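Phenylacetate-coenzyme A ligase (Bacteroides vulgatus, PDB 3LAX) belongs to the AMP-binding enzyme family and is represented here by its small alpha/beta C-terminal domain. Local coordinates at residues K27-D32 / V48-S53; I35-A40 / V100-L105. All blocks are in the same frame, centred on the assembly; numbering follows the deposited sequence.

Overall arrangement
Contacts 1 and 2 both reach one small mixed sheet and share strand 32-40, which pairs antiparallel with 43-52 and parallel with 102-104. Their centres lie about 17 Å apart on opposite sides of the chain's centre. Both are partly buried: contact 1 closes the far end of the hairpin formed by 32-40 and 43-52, with Leu29 against both helices and Leu52 against helix 60-78, whereas contact 2 adds an outermost strand, with two exposed residues against one in contact 1. Contact 1 mixes three backbone bonds with bridging waters and two carboxylates; contact 2 is a regular ladder of four backbone bonds. A salt bridge joins them, Asp32 OD1 to Arg101 NH1 at 3.1 Å.

Contact 1: K27-D32 / V48-S53; sequences KELGSD and VEVELS
Residues Glu28 to Asp32 continue an antiparallel pairing with Glu51 to Ser53 at the open end of a beta hairpin, where the chain turns a corner at Ser31 between strands 29-30 and 32-40. The evidence for register is Leu29 opposite Leu52, a non-hydrogen-bonded pair with CA atoms 4.3 Å apart and diverging side chains. On one flank of it Ser53 N donates to Glu28 O at 2.8 Å; on the other, Gly30 N donates to Glu51 O, also at 2.8 Å. Both donors stand well above the acceptor's carbonyl plane, by 39° and 37°. Past the corner, Glu51 N reaches Asp32 O at 3.1 Å, a longer but nearly straight bond. Glu51 thus uses both its backbone N and O, and pairs with residues on both sides of the turn.

In this AMP-binding enzyme C-terminal domain, Leu29 is directed into the layer between sheet and helices, touching Leu23 of helix 16-24, Ile70 of helix 60-78 and Leu86 of strand 83-87. The Leu29 and Val50 side chains cross at about a right angle, Leu29 CD2 4.0 Å from Val50 CG1 and CD1 beside CG2, although Val50 was modelled in two conformers and this detail is provisional. More loosely, Leu29 CD2 lies 4.3 Å from Leu52 CD2.

The polar side is different. Asp32 OD2 and Glu51 OE1 are only 4.3 Å apart, and one water donates to both while accepting from Asp32 N. Salt bridges from Asp32 to Arg101 and from Glu51 to Lys94 would be expected to offset the like charges; backbone N-H groups of Gly90 and Leu92 also hold the Glu51 carboxylate. Anti to its backbone N (chi1 170°), Ser53 OG accepts from Leu55 N; a second water lies 2.6 Å from both Ser53 OG and Lys27 O, donating to the latter.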
ATOM      1  N   LYS A  27       3.653   0.384 -14.465  1.00 20.98           N
ATOM      2  CA  LYS A  27       5.004   0.653 -14.932  0.50 21.09           C
ATOM      3  C   LYS A  27       5.616   1.807 -14.151  1.00 21.03           C
ATOM      4  O   LYS A  27       6.829   1.882 -14.008  1.00 22.48           O
ATOM      5  CB  LYS A  27       5.010   0.957 -16.434  0.50 23.79           C
ATOM      6  CG  LYS A  27       4.177   2.158 -16.836  0.50 26.71           C
ATOM      7  CD  LYS A  27       4.049   2.256 -18.352  0.50 29.26           C
ATOM      8  CE  LYS A  27       5.405   2.452 -19.033  0.50 31.58           C
ATOM      9  NZ  LYS A  27       6.199   1.192 -19.173  0.50 31.95           N
ATOM     10  N   GLU A  28       4.765   2.678 -13.617  1.00 18.47           N
ATOM     11  CA  GLU A  28       5.233   3.850 -12.890  1.00 18.16           C
ATOM     12  C   GLU A  28       5.774   3.512 -11.511  1.00 16.13           C
ATOM     13  O   GLU A  28       6.352   4.371 -10.860  1.00 16.75           O
ATOM     14  CB  GLU A  28       4.093   4.856 -12.713  1.00 20.17           C
ATOM     15  CG  GLU A  28       3.487   5.354 -14.018  1.00 23.97           C
ATOM     16  CD  GLU A  28       2.262   4.553 -14.480  1.00 27.77           C
ATOM     17  OE1 GLU A  28       2.085   3.368 -14.084  1.00 25.32           O
ATOM     18  OE2 GLU A  28       1.476   5.137 -15.259  1.00 30.64           O
ATOM     19  N   LEU A  29       5.541   2.284 -11.047  1.00 15.31           N
ATOM     20  CA  LEU A  29       5.910   1.904  -9.685  1.00 14.05           C
ATOM     21  C   LEU A  29       7.069   0.917  -9.642  1.00 14.59           C
ATOM     22  O   LEU A  29       7.251   0.111 -10.555  1.00 18.35           O
ATOM     23  CB  LEU A  29       4.713   1.269  -8.960  1.00 14.86           C
ATOM     24  CG  LEU A  29       3.433   2.094  -8.855  1.00 15.78           C
ATOM     25  CD1 LEU A  29       2.340   1.270  -8.134  1.00 16.87           C
ATOM     26  CD2 LEU A  29       3.678   3.415  -8.131  1.00 16.65           C
ATOM     27  N   GLY A  30       7.841   0.960  -8.559  1.00 15.95           N
ATOM     28  CA  GLY A  30       8.801  -0.099  -8.275  1.00 17.13           C
ATOM     29  C   GLY A  30       8.090  -1.268  -7.604  1.00 17.93           C
ATOM     30  O   GLY A  30       6.888  -1.202  -7.347  1.00 21.12           O
ATOM     31  N   SER A  31       8.827  -2.323  -7.291  1.00 14.98           N
ATOM     32  CA  SER A  31       8.220  -3.511  -6.693  1.00 15.24           C
ATOM     33  C   SER A  31       8.129  -3.435  -5.176  1.00 15.39           C
ATOM     34  O   SER A  31       7.493  -4.274  -4.555  1.00 19.52           O
ATOM     35  CB  SER A  31       9.028  -4.752  -7.056  1.00 16.17           C
ATOM     36  OG  SER A  31      10.277  -4.723  -6.396  1.00 18.29           O
ATOM     37  N   ASP A  32       8.767  -2.443  -4.568  1.00 15.34           N
ATOM     38  CA  ASP A  32       8.753  -2.344  -3.119  1.00 16.22           C
ATOM     39  C   ASP A  32       7.637  -1.478  -2.589  1.00 15.08           C
ATOM     40  O   ASP A  32       7.419  -0.358  -3.056  1.00 17.50           O
ATOM     41  CB  ASP A  32      10.106  -1.864  -2.599  1.00 18.48           C
ATOM     42  CG  ASP A  32      11.195  -2.856  -2.897  1.00 19.15           C
ATOM     43  OD1 ASP A  32      11.181  -3.936  -2.263  1.00 21.38           O
ATOM     44  OD2 ASP A  32      12.024  -2.586  -3.795  1.00 20.91           O
ATOM     45  N   VAL A  48      -0.823   2.434   2.353  1.00 13.54           N
ATOM     46  CA  VAL A  48      -0.008   1.676   1.432  1.00 13.56           C
ATOM     47  C   VAL A  48       0.998   2.637   0.797  1.00 12.92           C
ATOM     48  O   VAL A  48       0.631   3.471  -0.029  1.00 14.72           O
ATOM     49  CB  VAL A  48      -0.857   0.969   0.349  1.00 13.13           C
ATOM     50  CG1 VAL A  48       0.040   0.219  -0.631  1.00 16.11           C
ATOM     51  CG2 VAL A  48      -1.879   0.019   1.000  1.00 14.29           C
ATOM     52  N   GLU A  49       2.250   2.516   1.216  1.00 13.80           N
ATOM     53  CA  GLU A  49       3.345   3.265   0.600  1.00 13.91           C
ATOM     54  C   GLU A  49       3.935   2.407  -0.508  1.00 14.82           C
ATOM     55  O   GLU A  49       4.130   1.202  -0.344  1.00 15.37           O
ATOM     56  CB  GLU A  49       4.437   3.560   1.618  1.00 15.43           C
ATOM     57  CG  GLU A  49       4.072   4.628   2.626  1.00 17.08           C
ATOM     58  CD  GLU A  49       5.116   4.781   3.709  1.00 19.86           C
ATOM     59  OE1 GLU A  49       5.353   3.812   4.462  1.00 20.75           O
ATOM     60  OE2 GLU A  49       5.712   5.874   3.806  1.00 23.78           O
ATOM     61  N   VAL A  50       4.214   3.015  -1.650  1.00 14.60           N
ATOM     62  CA  VAL A  50       4.865   2.284  -2.726  0.50 15.53           C
ATOM     63  C   VAL A  50       5.874   3.184  -3.410  1.00 14.32           C
ATOM     64  O   VAL A  50       5.626   4.373  -3.632  1.00 14.82           O
ATOM     65  CB  VAL A  50       3.860   1.673  -3.743  0.50 16.45           C
ATOM     66  CG1 VAL A  50       2.923   2.732  -4.291  0.50 14.08           C
ATOM     67  CG2 VAL A  50       4.600   0.954  -4.870  0.50 16.55           C
ATOM     68  N   GLU A  51       7.030   2.608  -3.705  1.00 14.75           N
ATOM     69  CA  GLU A  51       8.081   3.360  -4.372  1.00 14.35           C
ATOM     70  C   GLU A  51       7.735   3.622  -5.821  1.00 14.32           C
ATOM     71  O   GLU A  51       7.222   2.748  -6.535  1.00 15.41           O
ATOM     72  CB  GLU A  51       9.407   2.609  -4.307  1.00 15.62           C
ATOM     73  CG  GLU A  51       9.975   2.538  -2.928  1.00 15.56           C
ATOM     74  CD  GLU A  51      11.402   2.012  -2.903  1.00 17.95           C
ATOM     75  OE1 GLU A  51      11.975   1.752  -3.981  1.00 20.71           O
ATOM     76  OE2 GLU A  51      11.949   1.853  -1.792  1.00 20.21           O
ATOM     77  N   LEU A  52       8.061   4.830  -6.265  1.00 14.66           N
ATOM     78  CA  LEU A  52       7.993   5.146  -7.674  1.00 15.31           C
ATOM     79  C   LEU A  52       9.125   4.456  -8.409  1.00 15.68           C
ATOM     80  O   LEU A  52      10.202   4.205  -7.840  1.00 17.46           O
ATOM     81  CB  LEU A  52       8.113   6.651  -7.868  1.00 16.37           C
ATOM     82  CG  LEU A  52       6.935   7.461  -7.334  1.00 17.22           C
ATOM     83  CD1 LEU A  52       7.316   8.937  -7.265  1.00 18.78           C
ATOM     84  CD2 LEU A  52       5.701   7.256  -8.210  1.00 17.15           C
ATOM     85  N   SER A  53       8.886   4.145  -9.676  1.00 16.39           N
ATOM     86  CA  SER A  53       9.949   3.688 -10.550  1.00 16.65           C
ATOM     87  C   SER A  53      10.939   4.834 -10.768  1.00 17.03           C
ATOM     88  O   SER A  53      10.545   6.002 -10.777  1.00 18.65           O
ATOM     89  CB  SER A  53       9.371   3.288 -11.903  1.00 17.60           C
ATOM     90  OG  SER A  53      10.420   3.055 -12.820  1.00 18.48           O
TER
HETATM   91  O   HOH W   1       9.344   1.377 -14.491  1.00 29.82           O
HETATM   92  O   HOH W   2      11.170  -0.607  -5.603  1.00 21.98           O

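Contact 2: I35-A40 / V100-L105; sequences ITLETA and VRVKDL
Ile35, Thr36 and Leu37 pair with Val102, Lys103 and Asp104 as parallel strands, the latter forming an outermost strand of the mixed sheet within this chain. The short axes approach to 4.7 Å and run within 11° of each other. Four backbone bonds make the ladder: Ile35 N to Arg101 O (2.9 Å), then Lys103 N to Ile35 O, Leu37 N to Lys103 O, and Leu105 N to Leu37 O, each of these three at 2.8 Å. Ile35 and Leu37 therefore each use both N and O toward this one neighbour, while Thr36 and Glu38 bond strand 43-52 instead, as a strand between two partners must. Beyond the last rung a water accepts from Thr39 N and donates to Leu105 O.

On the face of Ile35, Val102, Leu37 and Asp104, Ile35 CD1 touches Val102 CG2 at 4.1 Å, and both residues also rest on Pro16 of helix 16-24. Asp104 CG, anti to the backbone N (chi1 -168°), lies 3.7 Å from Leu37 CD1; of its oxygens, OD2 is 3.5 Å from Leu37 CD1 and OD1 sits near Leu37 CB. On the other face the Thr36 and Lys103 side chains run alongside each other, Thr36 OG1 4.0 Å from Lys103 CE. From the strand end, Leu105 CD1 comes close to Thr36 CG2.

Asp104 OD2 pairs with Arg106 NH2 just beyond the segment. This chemistry is consistent with the four backbone bonds carrying the register, while both faces mix apolar contact with a polar group set against carbon, the Asp104 carboxylate on one and the Thr36 hydroxyl on the other.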
ATOM      1  N   ILE A  35       2.787  -1.855   3.691  1.00 15.24           N
ATOM      2  CA  ILE A  35       1.443  -1.648   4.184  1.00 14.77           C
ATOM      3  C   ILE A  35       1.562  -1.391   5.680  1.00 14.90           C
ATOM      4  O   ILE A  35       2.076  -2.235   6.413  1.00 16.14           O
ATOM      5  CB  ILE A  35       0.585  -2.914   3.970  1.00 14.78           C
ATOM      6  CG1 ILE A  35       0.501  -3.284   2.479  1.00 15.68           C
ATOM      7  CG2 ILE A  35      -0.794  -2.740   4.560  1.00 16.43           C
ATOM      8  CD1 ILE A  35       0.026  -4.730   2.235  1.00 17.55           C
ATOM      9  N   THR A  36       1.123  -0.225   6.137  1.00 15.57           N
ATOM     10  CA  THR A  36       1.189   0.085   7.562  1.00 16.32           C
ATOM     11  C   THR A  36      -0.213   0.152   8.150  1.00 16.48           C
ATOM     12  O   THR A  36      -1.074   0.866   7.633  1.00 17.76           O
ATOM     13  CB  THR A  36       1.924   1.419   7.851  1.00 17.39           C
ATOM     14  OG1 THR A  36       3.269   1.340   7.365  1.00 20.49           O
ATOM     15  CG2 THR A  36       1.958   1.693   9.363  1.00 18.98           C
ATOM     16  N   LEU A  37      -0.444  -0.614   9.215  1.00 17.05           N
ATOM     17  CA  LEU A  37      -1.732  -0.621   9.896  1.00 18.44           C
ATOM     18  C   LEU A  37      -1.557   0.096  11.220  1.00 22.15           C
ATOM     19  O   LEU A  37      -0.639  -0.207  11.983  1.00 22.91           O
ATOM     20  CB  LEU A  37      -2.205  -2.060  10.156  1.00 19.62           C
ATOM     21  CG  LEU A  37      -2.281  -2.945   8.904  1.00 20.37           C
ATOM     22  CD1 LEU A  37      -2.537  -4.411   9.248  1.00 23.63           C
ATOM     23  CD2 LEU A  37      -3.335  -2.433   7.923  1.00 23.98           C
ATOM     24  N   GLU A  38      -2.423   1.055  11.503  1.00 25.36           N
ATOM     25  CA  GLU A  38      -2.343   1.712  12.794  1.00 30.40           C
ATOM     26  C   GLU A  38      -3.704   2.116  13.313  1.00 33.04           C
ATOM     27  O   GLU A  38      -4.697   2.069  12.592  1.00 32.96           O
ATOM     28  CB  GLU A  38      -1.386   2.905  12.748  1.00 36.71           C
ATOM     29  CG  GLU A  38      -1.594   3.837  11.582  1.00 39.75           C
ATOM     30  CD  GLU A  38      -0.358   4.668  11.290  1.00 42.67           C
ATOM     31  OE1 GLU A  38       0.277   5.161  12.253  1.00 43.56           O
ATOM     32  OE2 GLU A  38      -0.019   4.820  10.096  1.00 43.06           O
ATOM     33  N   THR A  39      -3.741   2.480  14.587  1.00 35.11           N
ATOM     34  CA  THR A  39      -4.966   2.938  15.205  1.00 37.63           C
ATOM     35  C   THR A  39      -4.909   4.456  15.311  1.00 42.65           C
ATOM     36  O   THR A  39      -4.113   5.003  16.069  1.00 42.95           O
ATOM     37  CB  THR A  39      -5.152   2.295  16.585  1.00 35.26           C
ATOM     38  OG1 THR A  39      -5.066   0.869  16.451  1.00 32.21           O
ATOM     39  CG2 THR A  39      -6.507   2.673  17.180  1.00 36.52           C
ATOM     40  N   ALA A  40      -5.733   5.126  14.512  1.00 48.10           N
ATOM     41  CA  ALA A  40      -5.812   6.583  14.516  1.00 52.19           C
ATOM     42  C   ALA A  40      -6.993   7.017  15.367  1.00 54.92           C
ATOM     43  O   ALA A  40      -8.148   6.825  14.980  1.00 55.49           O
ATOM     44  CB  ALA A  40      -5.960   7.112  13.097  1.00 52.64           C
ATOM     45  N   VAL A 100       9.641  -7.857   4.905  1.00 40.89           N
ATOM     46  CA  VAL A 100       8.555  -7.356   5.746  1.00 35.70           C
ATOM     47  C   VAL A 100       7.682  -6.388   4.937  1.00 29.38           C
ATOM     48  O   VAL A 100       8.058  -5.232   4.721  1.00 30.18           O
ATOM     49  CB  VAL A 100       9.114  -6.639   6.993  1.00 37.92           C
ATOM     50  CG1 VAL A 100       7.996  -6.006   7.808  1.00 38.86           C
ATOM     51  CG2 VAL A 100       9.922  -7.612   7.846  1.00 39.59           C
ATOM     52  N   ARG A 101       6.524  -6.866   4.482  1.00 22.30           N
ATOM     53  CA  ARG A 101       5.649  -6.070   3.618  1.00 18.80           C
ATOM     54  C   ARG A 101       4.535  -5.399   4.394  1.00 16.90           C
ATOM     55  O   ARG A 101       3.896  -4.482   3.897  1.00 18.31           O
ATOM     56  CB  ARG A 101       5.043  -6.923   2.508  1.00 19.75           C
ATOM     57  CG  ARG A 101       6.052  -7.464   1.532  1.00 21.49           C
ATOM     58  CD  ARG A 101       6.829  -6.345   0.847  1.00 22.08           C
ATOM     59  NE  ARG A 101       7.415  -6.837  -0.389  1.00 24.13           N
ATOM     60  CZ  ARG A 101       8.374  -6.216  -1.069  1.00 25.17           C
ATOM     61  NH1 ARG A 101       8.870  -5.069  -0.621  1.00 26.17           N
ATOM     62  NH2 ARG A 101       8.836  -6.743  -2.198  1.00 25.35           N
ATOM     63  N   VAL A 102       4.294  -5.877   5.609  1.00 17.07           N
ATOM     64  CA  VAL A 102       3.257  -5.320   6.451  1.00 17.27           C
ATOM     65  C   VAL A 102       3.849  -4.926   7.792  1.00 18.93           C
ATOM     66  O   VAL A 102       4.511  -5.741   8.443  1.00 23.47           O
ATOM     67  CB  VAL A 102       2.125  -6.345   6.689  1.00 18.13           C
ATOM     68  CG1 VAL A 102       1.015  -5.729   7.528  1.00 19.26           C
ATOM     69  CG2 VAL A 102       1.592  -6.840   5.368  1.00 18.92           C
ATOM     70  N   LYS A 103       3.622  -3.676   8.189  1.00 18.50           N
ATOM     71  CA  LYS A 103       3.979  -3.186   9.514  1.00 19.74           C
ATOM     72  C   LYS A 103       2.685  -2.888  10.274  1.00 20.54           C
ATOM     73  O   LYS A 103       1.960  -1.952   9.945  1.00 21.47           O
ATOM     74  CB  LYS A 103       4.864  -1.941   9.412  1.00 24.19           C
ATOM     75  CG  LYS A 103       5.185  -1.312  10.758  1.00 28.04           C
ATOM     76  CD  LYS A 103       6.484  -0.534  10.730  1.00 33.69           C
ATOM     77  CE  LYS A 103       6.512   0.455   9.589  1.00 35.31           C
ATOM     78  NZ  LYS A 103       7.641   1.431   9.716  1.00 36.01           N
ATOM     79  N   ASP A 104       2.391  -3.708  11.280  1.00 19.98           N
ATOM     80  CA  ASP A 104       1.141  -3.587  12.019  1.00 21.66           C
ATOM     81  C   ASP A 104       1.427  -3.023  13.404  1.00 22.92           C
ATOM     82  O   ASP A 104       1.941  -3.718  14.285  1.00 24.68           O
ATOM     83  CB  ASP A 104       0.439  -4.945  12.122  1.00 21.14           C
ATOM     84  CG  ASP A 104      -0.994  -4.832  12.610  1.00 21.30           C
ATOM     85  OD1 ASP A 104      -1.369  -3.784  13.182  1.00 20.92           O
ATOM     86  OD2 ASP A 104      -1.756  -5.807  12.416  1.00 25.10           O
ATOM     87  N   LEU A 105       1.075  -1.755  13.587  1.00 22.33           N
ATOM     88  CA  LEU A 105       1.393  -1.033  14.801  1.00 24.59           C
ATOM     89  C   LEU A 105       0.195  -0.970  15.727  1.00 24.84           C
ATOM     90  O   LEU A 105       0.213  -0.269  16.730  1.00 29.61           O
ATOM     91  CB  LEU A 105       1.846   0.376  14.441  1.00 26.82           C
ATOM     92  CG  LEU A 105       3.071   0.419  13.523  1.00 29.88           C
ATOM     93  CD1 LEU A 105       3.478   1.855  13.213  1.00 30.71           C
ATOM     94  CD2 LEU A 105       4.227  -0.338  14.163  1.00 31.76           C
TER
HETATM   95  O   HOH W   3      -1.282   2.255  16.192  1.00 42.73           O